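Local atomic coordinates of DegV family protein (Thermus thermophilus, PDB entry 2DT8), a protein that binds the long-chain fatty acid palmitic acid and a zinc ion, as a lipid-binding member of the DegV family. Residues 140-143 / 144-148; 189-193 / 194-198. All blocks are in the same frame, centred on the assembly; numbering follows the deposited sequence.

Contact 1: 140-143 / 144-148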
ATOM      1  N   GLU A 140       8.266   3.453 -21.631  1.00  8.74           N
ATOM      2  CA  GLU A 140       9.168   4.460 -21.108  1.00  9.30           C
ATOM      3  C   GLU A 140       8.551   5.674 -20.422  1.00  6.39           C
ATOM      4  O   GLU A 140       8.999   6.109 -19.370  1.00  7.98           O
ATOM      5  CB  GLU A 140      10.140   4.830 -22.212  1.00 13.92           C
ATOM      6  CG  GLU A 140      11.346   3.899 -22.330  1.00 26.28           C
ATOM      7  CD  GLU A 140      12.187   3.806 -21.054  1.00 31.21           C
ATOM      8  OE1 GLU A 140      12.676   4.840 -20.543  1.00 36.83           O
ATOM      9  OE2 GLU A 140      12.350   2.676 -20.548  1.00 35.15           O
ATOM     10  N   ALA A 141       7.502   6.187 -21.089  1.00  5.61           N
ATOM     11  CA  ALA A 141       6.866   7.366 -20.533  1.00  5.47           C
ATOM     12  C   ALA A 141       6.270   6.982 -19.186  1.00  5.27           C
ATOM     13  O   ALA A 141       6.345   7.748 -18.219  1.00  5.91           O
ATOM     14  CB  ALA A 141       5.785   7.832 -21.494  1.00  6.96           C
ATOM     15  N   VAL A 142       5.652   5.806 -19.132  1.00  5.35           N
ATOM     16  CA  VAL A 142       5.023   5.345 -17.908  1.00  6.26           C
ATOM     17  C   VAL A 142       6.057   5.072 -16.811  1.00  5.50           C
ATOM     18  O   VAL A 142       5.847   5.449 -15.656  1.00  5.21           O
ATOM     19  CB  VAL A 142       4.175   4.083 -18.191  1.00  5.33           C
ATOM     20  CG1 VAL A 142       3.626   3.495 -16.892  1.00  7.63           C
ATOM     21  CG2 VAL A 142       3.018   4.460 -19.107  1.00  8.47           C
ATOM     22  N   LEU A 143       7.173   4.440 -17.169  1.00  5.30           N
ATOM     23  CA  LEU A 143       8.206   4.165 -16.167  1.00  4.14           C
ATOM     24  C   LEU A 143       8.803   5.466 -15.651  1.00  6.13           C
ATOM     25  O   LEU A 143       9.170   5.563 -14.486  1.00  5.09           O
ATOM     26  CB  LEU A 143       9.322   3.273 -16.734  1.00  6.03           C
ATOM     27  CG  LEU A 143       8.932   1.818 -17.034  1.00  6.82           C
ATOM     28  CD1 LEU A 143      10.054   1.120 -17.779  1.00  7.86           C
ATOM     29  CD2 LEU A 143       8.621   1.083 -15.732  1.00  7.48           C
ATOM     30  N   ALA A 144       8.887   6.480 -16.509  1.00  5.16           N
ATOM     31  CA  ALA A 144       9.427   7.757 -16.072  1.00  5.23           C
ATOM     32  C   ALA A 144       8.482   8.398 -15.056  1.00  4.58           C
ATOM     33  O   ALA A 144       8.922   8.978 -14.060  1.00  6.09           O
ATOM     34  CB  ALA A 144       9.635   8.688 -17.281  1.00  5.61           C
ATOM     35  N   GLU A 145       7.180   8.303 -15.327  1.00  5.79           N
ATOM     36  CA  GLU A 145       6.187   8.858 -14.416  1.00  6.97           C
ATOM     37  C   GLU A 145       6.194   8.085 -13.093  1.00  7.17           C
ATOM     38  O   GLU A 145       6.077   8.682 -12.021  1.00  7.71           O
ATOM     39  CB  GLU A 145       4.795   8.815 -15.055  1.00  6.47           C
ATOM     40  CG  GLU A 145       3.643   9.180 -14.106  1.00  7.29           C
ATOM     41  CD  GLU A 145       3.586  10.651 -13.710  1.00  9.78           C
ATOM     42  OE1 GLU A 145       4.552  11.401 -13.972  1.00  9.69           O
ATOM     43  OE2 GLU A 145       2.560  11.062 -13.114  1.00  8.10           O
ATOM     44  N   LEU A 146       6.339   6.763 -13.164  1.00  6.35           N
ATOM     45  CA  LEU A 146       6.361   5.967 -11.942  1.00  5.14           C
ATOM     46  C   LEU A 146       7.562   6.340 -11.083  1.00  5.13           C
ATOM     47  O   LEU A 146       7.470   6.380  -9.855  1.00  6.25           O
ATOM     48  CB  LEU A 146       6.376   4.475 -12.272  1.00  4.93           C
ATOM     49  CG  LEU A 146       5.034   3.924 -12.769  1.00  5.82           C
ATOM     50  CD1 LEU A 146       5.198   2.487 -13.246  1.00  6.78           C
ATOM     51  CD2 LEU A 146       4.007   3.991 -11.630  1.00  8.19           C
ATOM     52  N   GLU A 147       8.696   6.619 -11.722  1.00  5.76           N
ATOM     53  CA  GLU A 147       9.883   7.018 -10.972  1.00  6.14           C
ATOM     54  C   GLU A 147       9.633   8.375 -10.296  1.00  6.53           C
ATOM     55  O   GLU A 147      10.061   8.596  -9.154  1.00  6.52           O
ATOM     56  CB  GLU A 147      11.104   7.062 -11.898  1.00  7.82           C
ATOM     57  CG  GLU A 147      12.400   7.568 -11.260  1.00  8.38           C
ATOM     58  CD  GLU A 147      12.908   6.735 -10.088  1.00 13.54           C
ATOM     59  OE1 GLU A 147      12.403   5.619  -9.858  1.00 14.39           O
ATOM     60  OE2 GLU A 147      13.837   7.210  -9.399  1.00 14.51           O
ATOM     61  N   ARG A 148       8.919   9.274 -10.977  1.00  6.13           N
ATOM     62  CA  ARG A 148       8.608  10.567 -10.379  1.00  4.43           C
ATOM     63  C   ARG A 148       7.764  10.350  -9.129  1.00  5.20           C
ATOM     64  O   ARG A 148       8.009  10.965  -8.098  1.00  6.55           O
ATOM     65  CB  ARG A 148       7.836  11.459 -11.358  1.00  5.69           C
ATOM     66  CG  ARG A 148       7.525  12.851 -10.811  1.00  5.96           C
ATOM     67  CD  ARG A 148       6.693  13.681 -11.786  1.00  6.29           C
ATOM     68  NE  ARG A 148       5.301  13.238 -11.907  1.00  7.00           N
ATOM     69  CZ  ARG A 148       4.311  13.614 -11.105  1.00  8.19           C
ATOM     70  NH1 ARG A 148       4.540  14.443 -10.094  1.00  8.18           N
ATOM     71  NH2 ARG A 148       3.082  13.162 -11.325  1.00  7.54           N
TER
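Val142 and Leu146, one helical turn apart, run next to each other in the same direction, and their methyls meet at CG1 of Val142 and CD1 of Leu146, 4.1 Å apart. CG1 of Val142 sits anti to the backbone N (chi1 174°), which turns it along the helix toward the leucine. CG of Leu146, beside its own backbone N, lies 3.4 Å from the carbonyl O of Val142. That oxygen also takes the amide of Leu146, N to O 2.9 Å, one of four consecutive i to i+4 bonds from Glu140–Ala144 to Leu143–Glu147. The stretch is a regular amphipathic alpha-helix, part of helix 139-151. Its apolar side, with Leu143 alongside Leu146, rests on Leu84 and Leu86 of strand 82-87 and on Met125, Ala129 and Leu133 of helix 120-135. Round the helix, Glu145 and Arg148 form a side-on, two-pronged salt bridge: NE of Arg148 gives a nearly straight bond to OE1 of Glu145 (2.9 Å), and NH2 of Arg148 reaches OE2 of Glu145 on its syn side (2.8 Å). The carboxylate oxygens lie near the guanidinium plane, but the carboxylate is tilted, so NE meets OE1 from above its plane. OE2 also pairs with Arg128, and Arg148 NH2 with the carbonyl O of Ser279. An alanine in place of Glu145 would probably leave Arg128 and Arg148 without their shared counter-charge and Arg148 freer to turn.

Contact 2: 189-193 / 194-198. With PLM (palmitic acid), chain C.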
ATOM      1  N   THR A 189       5.436   7.269   8.664  1.00  3.69           N
ATOM      2  CA  THR A 189       5.528   7.481   7.220  1.00  3.83           C
ATOM      3  C   THR A 189       6.445   6.393   6.665  1.00  6.67           C
ATOM      4  O   THR A 189       6.773   5.427   7.364  1.00  6.15           O
ATOM      5  CB  THR A 189       6.097   8.908   6.901  1.00  4.89           C
ATOM      6  OG1 THR A 189       6.047   9.154   5.487  1.00  6.22           O
ATOM      7  CG2 THR A 189       7.539   9.043   7.381  1.00  7.48           C
ATOM      8  N   LEU A 190       6.797   6.512   5.391  1.00  5.75           N
ATOM      9  CA  LEU A 190       7.745   5.595   4.772  1.00  6.74           C
ATOM     10  C   LEU A 190       8.743   6.450   4.005  1.00  6.00           C
ATOM     11  O   LEU A 190       8.368   7.455   3.404  1.00  7.58           O
ATOM     12  CB  LEU A 190       7.067   4.630   3.789  1.00  5.71           C
ATOM     13  CG  LEU A 190       6.337   3.421   4.385  1.00  7.33           C
ATOM     14  CD1 LEU A 190       4.913   3.798   4.717  1.00 10.76           C
ATOM     15  CD2 LEU A 190       6.355   2.266   3.388  1.00 11.09           C
ATOM     16  N   LYS A 191      10.012   6.074   4.058  1.00  7.79           N
ATOM     17  CA  LYS A 191      11.053   6.774   3.310  1.00  6.87           C
ATOM     18  C   LYS A 191      11.893   5.669   2.691  1.00  5.40           C
ATOM     19  O   LYS A 191      12.288   4.729   3.377  1.00  6.73           O
ATOM     20  CB  LYS A 191      11.911   7.655   4.227  1.00  8.16           C
ATOM     21  CG  LYS A 191      11.136   8.821   4.835  1.00 10.10           C
ATOM     22  CD  LYS A 191      10.628   9.781   3.758  1.00 12.69           C
ATOM     23  CE  LYS A 191       9.710  10.835   4.361  1.00 16.70           C
ATOM     24  NZ  LYS A 191       9.260  11.832   3.349  1.00 18.25           N
ATOM     25  N   GLU A 192      12.129   5.792   1.485  1.00  6.99           N
ATOM     26  CA  GLU A 192      12.888   4.783   0.770  1.00  8.57           C
ATOM     27  C   GLU A 192      12.339   3.360   0.892  1.00  9.12           C
ATOM     28  O   GLU A 192      13.068   2.379   0.849  1.00 10.12           O
ATOM     29  CB  GLU A 192      14.364   4.874   1.147  1.00 10.50           C
ATOM     30  CG  GLU A 192      15.021   6.125   0.608  1.00 19.80           C
ATOM     31  CD  GLU A 192      14.980   6.174  -0.911  1.00 26.02           C
ATOM     32  OE1 GLU A 192      15.397   5.184  -1.554  1.00 30.27           O
ATOM     33  OE2 GLU A 192      14.529   7.199  -1.467  1.00 33.30           O
ATOM     34  N   GLY A 193      11.006   3.326   1.075  1.00  6.95           N
ATOM     35  CA  GLY A 193      10.375   2.025   1.172  1.00  6.19           C
ATOM     36  C   GLY A 193      10.388   1.327   2.542  1.00  4.46           C
ATOM     37  O   GLY A 193      10.008   0.162   2.685  1.00  6.63           O
ATOM     38  N   ARG A 194      10.846   2.083   3.535  1.00  5.54           N
ATOM     39  CA  ARG A 194      10.971   1.610   4.910  1.00  4.93           C
ATOM     40  C   ARG A 194      10.158   2.508   5.844  1.00  6.60           C
ATOM     41  O   ARG A 194      10.139   3.726   5.682  1.00  7.14           O
ATOM     42  CB  ARG A 194      12.456   1.635   5.305  1.00  5.94           C
ATOM     43  CG  ARG A 194      12.779   1.481   6.788  1.00  7.80           C
ATOM     44  CD  ARG A 194      14.287   1.700   7.000  1.00 10.66           C
ATOM     45  NE  ARG A 194      14.664   1.964   8.390  1.00 13.71           N
ATOM     46  CZ  ARG A 194      14.961   1.031   9.289  1.00 14.18           C
ATOM     47  NH1 ARG A 194      14.930  -0.252   8.959  1.00 14.29           N
ATOM     48  NH2 ARG A 194      15.290   1.386  10.526  1.00 14.33           N
ATOM     49  N   VAL A 195       9.495   1.907   6.827  1.00  5.67           N
ATOM     50  CA  VAL A 195       8.705   2.683   7.775  1.00  6.64           C
ATOM     51  C   VAL A 195       9.634   3.575   8.601  1.00  7.31           C
ATOM     52  O   VAL A 195      10.717   3.151   9.010  1.00  7.46           O
ATOM     53  CB  VAL A 195       7.905   1.752   8.715  1.00  5.63           C
ATOM     54  CG1 VAL A 195       7.234   2.565   9.824  1.00  6.86           C
ATOM     55  CG2 VAL A 195       6.851   0.994   7.901  1.00  5.83           C
ATOM     56  N   GLU A 196       9.206   4.810   8.829  1.00  5.90           N
ATOM     57  CA  GLU A 196       9.984   5.757   9.616  1.00  4.65           C
ATOM     58  C   GLU A 196       9.055   6.551  10.512  1.00  6.84           C
ATOM     59  O   GLU A 196       7.854   6.648  10.250  1.00  6.66           O
ATOM     60  CB  GLU A 196      10.756   6.721   8.709  1.00  8.81           C
ATOM     61  CG  GLU A 196      11.791   6.075   7.780  1.00 10.33           C
ATOM     62  CD  GLU A 196      12.958   5.417   8.514  1.00  9.79           C
ATOM     63  OE1 GLU A 196      13.119   5.639   9.731  1.00 12.42           O
ATOM     64  OE2 GLU A 196      13.727   4.679   7.853  1.00 10.00           O
ATOM     65  N   ALA A 197       9.610   7.121  11.569  1.00  7.80           N
ATOM     66  CA  ALA A 197       8.825   7.911  12.506  1.00  8.14           C
ATOM     67  C   ALA A 197       8.561   9.293  11.922  1.00 10.81           C
ATOM     68  O   ALA A 197       9.410   9.854  11.220  1.00 11.50           O
ATOM     69  CB  ALA A 197       9.573   8.033  13.830  1.00 11.66           C
ATOM     70  N   ALA A 198       7.381   9.837  12.216  1.00  8.98           N
ATOM     71  CA  ALA A 198       6.993  11.151  11.731  1.00 12.47           C
ATOM     72  C   ALA A 198       6.193  11.937  12.766  1.00 11.64           C
ATOM     73  O   ALA A 198       5.217  12.608  12.424  1.00 17.64           O
ATOM     74  CB  ALA A 198       6.182  11.019  10.449  1.00 12.90           C
TER
HETATM   75  C1  PLM C 701       5.007 -10.644   3.088  1.00  8.51           C
HETATM   76  O1  PLM C 701       6.019 -10.625   2.217  1.00  9.55           O
HETATM   77  O2  PLM C 701       4.859 -11.604   3.813  1.00  8.95           O
HETATM   78  C2  PLM C 701       4.058  -9.465   3.166  1.00  9.45           C
HETATM   79  C3  PLM C 701       4.667  -8.394   4.076  1.00  8.22           C
HETATM   80  C4  PLM C 701       3.708  -7.209   4.215  1.00  7.58           C
HETATM   81  C5  PLM C 701       4.360  -6.141   5.093  1.00  7.98           C
HETATM   82  C6  PLM C 701       3.467  -4.904   5.172  1.00  7.17           C
HETATM   83  C7  PLM C 701       4.124  -3.885   6.082  1.00  7.63           C
HETATM   84  C8  PLM C 701       3.371  -2.578   6.019  1.00 13.36           C
HETATM   85  C9  PLM C 701       4.238  -1.501   6.668  1.00 15.61           C
HETATM   86  CA  PLM C 701       3.361  -0.371   7.172  1.00 21.35           C
HETATM   87  CB  PLM C 701       3.118   0.583   6.017  1.00 17.45           C
HETATM   88  CC  PLM C 701       1.665   0.480   5.590  1.00 18.93           C
HETATM   89  CD  PLM C 701       1.036   1.859   5.653  1.00 18.40           C
HETATM   90  CE  PLM C 701      -0.465   1.729   5.403  1.00 18.02           C
HETATM   91  CF  PLM C 701      -1.139   3.099   5.571  1.00 20.33           C
HETATM   92  CG  PLM C 701      -0.911   3.943   4.317  1.00 21.36           C
HETATM   93  O   HOH W   1      14.220   5.004   5.252  1.00 12.73           O
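Thr189 and Glu196 form an antiparallel hydrogen-bonded pair, joined by Thr189 N to Glu196 O (3.0 Å) and by Glu196 N to Thr189 O. OG1 of Thr189 is anti to the backbone N (chi1 -174°) and bonds the carbonyl O of Val155, which leaves the methyl CG2 between N and the carbonyl carbon, 3.9 Å from CB of Ala198. Leu190 follows in a non-hydrogen-bonded pair with Val195, and both side chains stand on the face of the hairpin that meets palmitic acid. CD1 of Leu190 comes within 3.9 Å of the ligand's CB, while CG2 of Val195 is 3.8 Å from its C9, so two branched side chains line the middle of the alkyl chain. Lys191 returns to the other face, where its CB and CG lie obliquely across CG of Glu196 (CB to CG 3.9 Å). Its backbone pairs with Arg194 in both directions and closes a type I' turn, making this a beta hairpin with a two-residue loop, Glu192 and Gly193. One water donates to both Lys191 O and Glu196 OE2, and the same OE2 accepts a weak bond from Arg194 NE (2.9 Å) at the edge of the guanidinium, within a salt bridge. Glu192, the first residue of the turn's tip, sends OE1 to Gln116. Gly193 completes the tip with left-handed backbone angles (phi 83°) at which a CB would press against the preceding carbonyl O, and its own carbonyl O accepts a bond from Ser89 OG. The hairpin of strands 185-191 and 194-201 packs against Arg156 and Phe157 of strand 154-158, with Leu92, Ala174 and Phe177 from neighbouring loops beside it.

Contact 1 comes first along the chain, a stretch of helix 139-151, and contact 2 follows as the end of the hairpin built from strands 185-191 and 194-201. Their centres are about 22 Å apart and their nearest atoms about 8 Å. Strand 154-158, which follows the helix and belongs to the four-stranded mixed sheet, packs against the hairpin. The helix lies instead on strands 82-87 and 110-114 of the six-stranded sheet. Arg150 of the helix pairs with Glu147 and makes a long, weak ion pair with Glu192 of contact 2. Palmitate borders contact 2, and its carboxyl end bonds Ser93 OG and Thr61 OG1, Thr61 lying on strand 60-62 of that six-stranded sheet, so the ligand spans both parts.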